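Local atomic coordinates of acyl-CoA dehydrogenase (Bacillus anthracis, PDB entry 3OWA), a protein that probably catalyses the FAD-dependent alpha,beta-dehydrogenation of acyl-CoA thioesters, as other members of the acyl-CoA dehydrogenase family do. Residues 40-43 with 44-48; 535-538 with 539-543. One frame throughout, in Å; residues are numbered along the deposited sequence.

Interaction 1. Residues 40-43 with 44-48; sequences IAKT and TEDFI
Four successive i to i+4 bonds, from Thr-44 N to Ile-40 O through Phe-47 N to Thr-43 O, carry the alpha-helix through residues 40-47, and Ile-48 N to Thr-44 O continues it. The carbonyl of Ile-40 is used twice. Thr-44 N reaches Ile-40 O at 3.0 Å, and the hydroxyl Thr-44 OG1 donates to Ile-40 O at 2.9 Å from the opposite face of the carbonyl plane. A chi1 of -52° sets Thr-44 OG1 beside the backbone N, turned back over the preceding turn, where Ile-40 CD1 lies 3.9 Å from it. Thr-44 and Phe-47 are buried: Thr-44 packs on Ile-101 and Phe-105 of helix 95-105, while Phe-47 meets Glu-73 and Ala-74 of helix 64-76. On another side, Lys-42 runs extended to CE and then bends at chi4 (-62°), bringing Lys-42 NZ to the syn lone pair of Asp-46 OD2 at 2.8 Å. This closes an i to i+4 salt bridge across one turn, and Lys-42 CG and CE each lie 3.7 Å from Asp-46 OD2. The buried threonine hydroxyl thus has its proton taken up by the helix's own backbone, while Lys-42 and Asp-46 probably offset each other's charge at the surface.

Interaction 2. Residues 535-538 with 539-543; sequences FCQE and AFNEI
Phe-535 O accepts the hydrogen bond of Ala-539 N at 2.8 Å, with an N-H...O angle of 167° and the donor almost in line with the C=O. The same pair meets again through its side chains. With chi1 at 174°, the ring of Phe-535 swings away from its own backbone N and passes beside the next turn, where Ala-539 CB sits 3.7 Å above one face, displaced toward the rim near CE2 and CZ. This is a CH-pi contact, in which Ala-539 CB lies 4.1 Å from the centroid of the Phe-535 ring. On another side of the helix, Gln-537 and Asn-541 point the same way side by side, Gln-537 CG lying 4.2 Å from Asn-541 ND2 and their amide planes 32° apart. Gln-537 OE1 accepts a bond from Leu-576 N, Glu-538 forms a salt bridge with Lys-582, and Glu-542 OE1 is bonded to Asn-502 ND2. Phe-535 and Ala-539 are buried against helix 490-520 and Phe-540 against helix 458-482, while Gln-537, Glu-538, Asn-541 and Glu-542 are more exposed, though some still reach neighbouring segments. Such a division is characteristic of an amphipathic helix in an alpha-helical bundle.

From the N terminus, interaction 1 comes first, within helix 35-52 of the N-terminal family region. The chain then passes through the helices that pack against it, the strands of the middle domain and the long helices that follow, before interaction 2 appears in helix 526-554. The two contacts are in series: neither nests in nor crosses the other, and neither closes a loop, each being contained within a single helix. The centres of interactions 1 and 2 lie about 35 Å apart, and the nearest atoms of interactions 1 and 2 are about 24 Å apart. Residues 40-48 face helices 64-76 and 95-105, whereas residues 535-543 face helices 458-482 and 490-520, placing the same i to i+4 principle in two separate helical regions.

Interaction 1. Residues 40-43 with 44-48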
ATOM      1  N   ILE A  40      -7.887  -8.027  32.099  1.00 45.58           N
ATOM      2  CA  ILE A  40      -7.947  -9.093  31.131  1.00 45.49           C
ATOM      3  C   ILE A  40      -6.994  -8.727  29.988  1.00 43.56           C
ATOM      4  O   ILE A  40      -6.298  -9.587  29.451  1.00 43.17           O
ATOM      5  CB  ILE A  40      -9.403  -9.392  30.701  1.00 45.96           C
ATOM      6  CG1 ILE A  40      -9.669 -10.907  30.717  1.00 50.71           C
ATOM      7  CG2 ILE A  40      -9.756  -8.774  29.343  1.00 47.31           C
ATOM      8  CD1 ILE A  40      -8.803 -11.708  29.839  1.00 50.56           C
ATOM      9  N   ALA A  41      -6.922  -7.442  29.659  1.00 43.05           N
ATOM     10  CA  ALA A  41      -6.010  -6.980  28.601  1.00 41.95           C
ATOM     11  C   ALA A  41      -4.554  -7.261  28.994  1.00 41.97           C
ATOM     12  O   ALA A  41      -3.772  -7.717  28.168  1.00 40.47           O
ATOM     13  CB  ALA A  41      -6.209  -5.505  28.297  1.00 41.69           C
ATOM     14  N   LYS A  42      -4.200  -6.977  30.250  1.00 41.99           N
ATOM     15  CA  LYS A  42      -2.859  -7.266  30.757  1.00 42.78           C
ATOM     16  C   LYS A  42      -2.514  -8.789  30.831  1.00 41.65           C
ATOM     17  O   LYS A  42      -1.387  -9.192  30.553  1.00 41.33           O
ATOM     18  CB  LYS A  42      -2.653  -6.588  32.121  1.00 44.23           C
ATOM     19  CG  LYS A  42      -1.440  -7.118  32.844  1.00 47.12           C
ATOM     20  CD  LYS A  42      -1.229  -6.473  34.165  1.00 54.76           C
ATOM     21  CE  LYS A  42       0.146  -6.810  34.689  1.00 56.76           C
ATOM     22  NZ  LYS A  42       0.308  -8.247  34.896  1.00 57.20           N
ATOM     23  N   THR A  43      -3.481  -9.605  31.231  1.00 40.80           N
ATOM     24  CA  THR A  43      -3.345 -11.063  31.265  1.00 41.34           C
ATOM     25  C   THR A  43      -3.054 -11.612  29.881  1.00 39.07           C
ATOM     26  O   THR A  43      -2.136 -12.415  29.709  1.00 38.83           O
ATOM     27  CB  THR A  43      -4.634 -11.717  31.829  1.00 42.02           C
ATOM     28  OG1 THR A  43      -4.678 -11.478  33.231  1.00 46.24           O
ATOM     29  CG2 THR A  43      -4.675 -13.260  31.594  1.00 43.68           C
ATOM     30  N   THR A  44      -3.812 -11.143  28.901  1.00 36.42           N
ATOM     31  CA  THR A  44      -3.606 -11.574  27.532  1.00 35.41           C
ATOM     32  C   THR A  44      -2.233 -11.143  27.042  1.00 35.34           C
ATOM     33  O   THR A  44      -1.469 -11.962  26.548  1.00 33.82           O
ATOM     34  CB  THR A  44      -4.683 -11.020  26.580  1.00 33.44           C
ATOM     35  OG1 THR A  44      -5.955 -11.336  27.129  1.00 37.17           O
ATOM     36  CG2 THR A  44      -4.559 -11.671  25.201  1.00 34.44           C
ATOM     37  N   GLU A  45      -1.928  -9.851  27.193  1.00 36.56           N
ATOM     38  CA  GLU A  45      -0.637  -9.303  26.796  1.00 37.27           C
ATOM     39  C   GLU A  45       0.552 -10.075  27.380  1.00 36.07           C
ATOM     40  O   GLU A  45       1.493 -10.390  26.652  1.00 34.59           O
ATOM     41  CB  GLU A  45      -0.531  -7.819  27.208  1.00 39.14           C
ATOM     42  CG  GLU A  45       0.770  -7.190  26.777  1.00 43.80           C
ATOM     43  CD  GLU A  45       0.681  -5.675  26.724  1.00 50.26           C
ATOM     44  OE1 GLU A  45       0.883  -5.120  25.630  1.00 52.34           O
ATOM     45  OE2 GLU A  45       0.388  -5.062  27.780  1.00 53.54           O
ATOM     46  N   ASP A  46       0.505 -10.378  28.669  1.00 35.80           N
ATOM     47  CA  ASP A  46       1.562 -11.149  29.323  1.00 36.89           C
ATOM     48  C   ASP A  46       1.688 -12.556  28.738  1.00 35.99           C
ATOM     49  O   ASP A  46       2.800 -13.032  28.483  1.00 35.78           O
ATOM     50  CB  ASP A  46       1.274 -11.276  30.805  1.00 38.21           C
ATOM     51  CG  ASP A  46       1.453  -9.949  31.565  1.00 44.41           C
ATOM     52  OD1 ASP A  46       2.094  -9.011  31.028  1.00 46.56           O
ATOM     53  OD2 ASP A  46       0.965  -9.865  32.709  1.00 51.03           O
ATOM     54  N   PHE A  47       0.556 -13.226  28.549  1.00 35.08           N
ATOM     55  CA  PHE A  47       0.555 -14.512  27.852  1.00 34.80           C
ATOM     56  C   PHE A  47       1.282 -14.403  26.498  1.00 33.34           C
ATOM     57  O   PHE A  47       2.238 -15.128  26.261  1.00 33.61           O
ATOM     58  CB  PHE A  47      -0.864 -15.074  27.653  1.00 33.94           C
ATOM     59  CG  PHE A  47      -0.897 -16.301  26.772  1.00 36.15           C
ATOM     60  CD1 PHE A  47      -1.418 -16.239  25.493  1.00 34.98           C
ATOM     61  CD2 PHE A  47      -0.355 -17.508  27.215  1.00 39.92           C
ATOM     62  CE1 PHE A  47      -1.429 -17.380  24.663  1.00 36.53           C
ATOM     63  CE2 PHE A  47      -0.372 -18.663  26.391  1.00 38.46           C
ATOM     64  CZ  PHE A  47      -0.901 -18.580  25.129  1.00 36.39           C
ATOM     65  N   ILE A  48       0.845 -13.479  25.643  1.00 33.56           N
ATOM     66  CA  ILE A  48       1.418 -13.308  24.300  1.00 33.32           C
ATOM     67  C   ILE A  48       2.940 -12.995  24.342  1.00 33.54           C
ATOM     68  O   ILE A  48       3.755 -13.676  23.695  1.00 31.74           O
ATOM     69  CB  ILE A  48       0.608 -12.286  23.425  1.00 32.80           C
ATOM     70  CG1 ILE A  48      -0.532 -12.998  22.688  1.00 38.01           C
ATOM     71  CG2 ILE A  48       1.472 -11.778  22.281  1.00 31.09           C
ATOM     72  CD1 ILE A  48      -1.682 -13.358  23.519  1.00 46.07           C
TER

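Interaction 2. Residues 535-538 with 539-543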
ATOM      1  N   PHE A 535      -7.210  14.683  11.890  1.00 40.60           N
ATOM      2  CA  PHE A 535      -7.921  13.622  11.166  1.00 39.95           C
ATOM      3  C   PHE A 535      -9.181  14.194  10.485  1.00 40.36           C
ATOM      4  O   PHE A 535      -9.464  13.892   9.319  1.00 38.69           O
ATOM      5  CB  PHE A 535      -8.308  12.434  12.076  1.00 37.48           C
ATOM      6  CG  PHE A 535      -9.165  11.410  11.380  1.00 36.10           C
ATOM      7  CD1 PHE A 535      -8.588  10.462  10.559  1.00 36.14           C
ATOM      8  CD2 PHE A 535     -10.558  11.443  11.484  1.00 36.73           C
ATOM      9  CE1 PHE A 535      -9.369   9.532   9.871  1.00 35.68           C
ATOM     10  CE2 PHE A 535     -11.360  10.536  10.815  1.00 35.90           C
ATOM     11  CZ  PHE A 535     -10.760   9.550  10.016  1.00 36.14           C
ATOM     12  N   CYS A 536      -9.928  14.997  11.232  1.00 41.38           N
ATOM     13  CA  CYS A 536     -11.166  15.583  10.706  1.00 43.78           C
ATOM     14  C   CYS A 536     -10.956  16.427   9.463  1.00 43.63           C
ATOM     15  O   CYS A 536     -11.677  16.276   8.474  1.00 44.73           O
ATOM     16  CB  CYS A 536     -11.899  16.371  11.777  1.00 44.09           C
ATOM     17  SG  CYS A 536     -12.840  15.265  12.823  1.00 48.71           S
ATOM     18  N   GLN A 537      -9.943  17.285   9.504  1.00 43.54           N
ATOM     19  CA  GLN A 537      -9.634  18.116   8.367  1.00 43.37           C
ATOM     20  C   GLN A 537      -9.396  17.270   7.115  1.00 42.59           C
ATOM     21  O   GLN A 537      -9.987  17.530   6.050  1.00 41.39           O
ATOM     22  CB  GLN A 537      -8.424  19.003   8.654  1.00 42.88           C
ATOM     23  CG  GLN A 537      -8.049  19.835   7.468  1.00 44.10           C
ATOM     24  CD  GLN A 537      -7.509  21.205   7.847  1.00 46.56           C
ATOM     25  OE1 GLN A 537      -8.192  22.003   8.494  1.00 45.91           O
ATOM     26  NE2 GLN A 537      -6.275  21.478   7.444  1.00 46.20           N
ATOM     27  N   GLU A 538      -8.526  16.266   7.239  1.00 42.02           N
ATOM     28  CA  GLU A 538      -8.210  15.426   6.077  1.00 42.17           C
ATOM     29  C   GLU A 538      -9.331  14.492   5.625  1.00 40.01           C
ATOM     30  O   GLU A 538      -9.545  14.336   4.427  1.00 40.15           O
ATOM     31  CB  GLU A 538      -6.897  14.660   6.284  1.00 42.74           C
ATOM     32  CG  GLU A 538      -5.649  15.567   6.051  1.00 50.21           C
ATOM     33  CD  GLU A 538      -4.411  15.157   6.878  1.00 58.38           C
ATOM     34  OE1 GLU A 538      -3.364  15.855   6.822  1.00 61.20           O
ATOM     35  OE2 GLU A 538      -4.489  14.148   7.613  1.00 63.36           O
ATOM     36  N   ALA A 539     -10.043  13.885   6.571  1.00 38.94           N
ATOM     37  CA  ALA A 539     -11.186  13.015   6.247  1.00 38.56           C
ATOM     38  C   ALA A 539     -12.331  13.816   5.604  1.00 38.95           C
ATOM     39  O   ALA A 539     -13.015  13.323   4.708  1.00 37.97           O
ATOM     40  CB  ALA A 539     -11.693  12.318   7.488  1.00 39.10           C
ATOM     41  N   PHE A 540     -12.541  15.038   6.086  1.00 39.44           N
ATOM     42  CA  PHE A 540     -13.568  15.917   5.507  1.00 40.52           C
ATOM     43  C   PHE A 540     -13.230  16.351   4.081  1.00 40.36           C
ATOM     44  O   PHE A 540     -14.107  16.383   3.220  1.00 39.64           O
ATOM     45  CB  PHE A 540     -13.784  17.148   6.375  1.00 41.32           C
ATOM     46  CG  PHE A 540     -15.003  17.938   5.990  1.00 44.04           C
ATOM     47  CD1 PHE A 540     -16.277  17.496   6.362  1.00 45.12           C
ATOM     48  CD2 PHE A 540     -14.883  19.107   5.244  1.00 43.58           C
ATOM     49  CE1 PHE A 540     -17.425  18.235   6.019  1.00 45.95           C
ATOM     50  CE2 PHE A 540     -16.030  19.854   4.883  1.00 46.00           C
ATOM     51  CZ  PHE A 540     -17.292  19.420   5.274  1.00 48.05           C
ATOM     52  N   ASN A 541     -11.953  16.680   3.856  1.00 40.25           N
ATOM     53  CA  ASN A 541     -11.413  16.847   2.503  1.00 41.26           C
ATOM     54  C   ASN A 541     -11.723  15.671   1.564  1.00 39.86           C
ATOM     55  O   ASN A 541     -12.261  15.876   0.463  1.00 40.29           O
ATOM     56  CB  ASN A 541      -9.899  17.192   2.543  1.00 41.30           C
ATOM     57  CG  ASN A 541      -9.635  18.626   3.073  1.00 45.30           C
ATOM     58  OD1 ASN A 541     -10.549  19.455   3.158  1.00 46.36           O
ATOM     59  ND2 ASN A 541      -8.371  18.915   3.407  1.00 46.24           N
ATOM     60  N   GLU A 542     -11.442  14.441   1.996  1.00 38.06           N
ATOM     61  CA  GLU A 542     -11.838  13.260   1.202  1.00 37.92           C
ATOM     62  C   GLU A 542     -13.354  13.167   0.935  1.00 37.48           C
ATOM     63  O   GLU A 542     -13.766  12.827  -0.187  1.00 35.99           O
ATOM     64  CB  GLU A 542     -11.367  11.954   1.857  1.00 37.92           C
ATOM     65  CG  GLU A 542      -9.857  11.938   2.078  1.00 42.40           C
ATOM     66  CD  GLU A 542      -9.335  10.680   2.743  1.00 49.86           C
ATOM     67  OE1 GLU A 542     -10.162   9.804   3.102  1.00 51.47           O
ATOM     68  OE2 GLU A 542      -8.085  10.571   2.905  1.00 52.56           O
ATOM     69  N   ILE A 543     -14.159  13.429   1.969  1.00 36.64           N
ATOM     70  CA  ILE A 543     -15.622  13.440   1.820  1.00 38.32           C
ATOM     71  C   ILE A 543     -16.064  14.375   0.709  1.00 38.90           C
ATOM     72  O   ILE A 543     -16.848  13.991  -0.159  1.00 39.85           O
ATOM     73  CB  ILE A 543     -16.328  13.799   3.148  1.00 38.78           C
ATOM     74  CG1 ILE A 543     -16.274  12.590   4.087  1.00 37.66           C
ATOM     75  CG2 ILE A 543     -17.805  14.250   2.895  1.00 39.50           C
ATOM     76  CD1 ILE A 543     -16.817  12.848   5.506  1.00 41.62           C
TER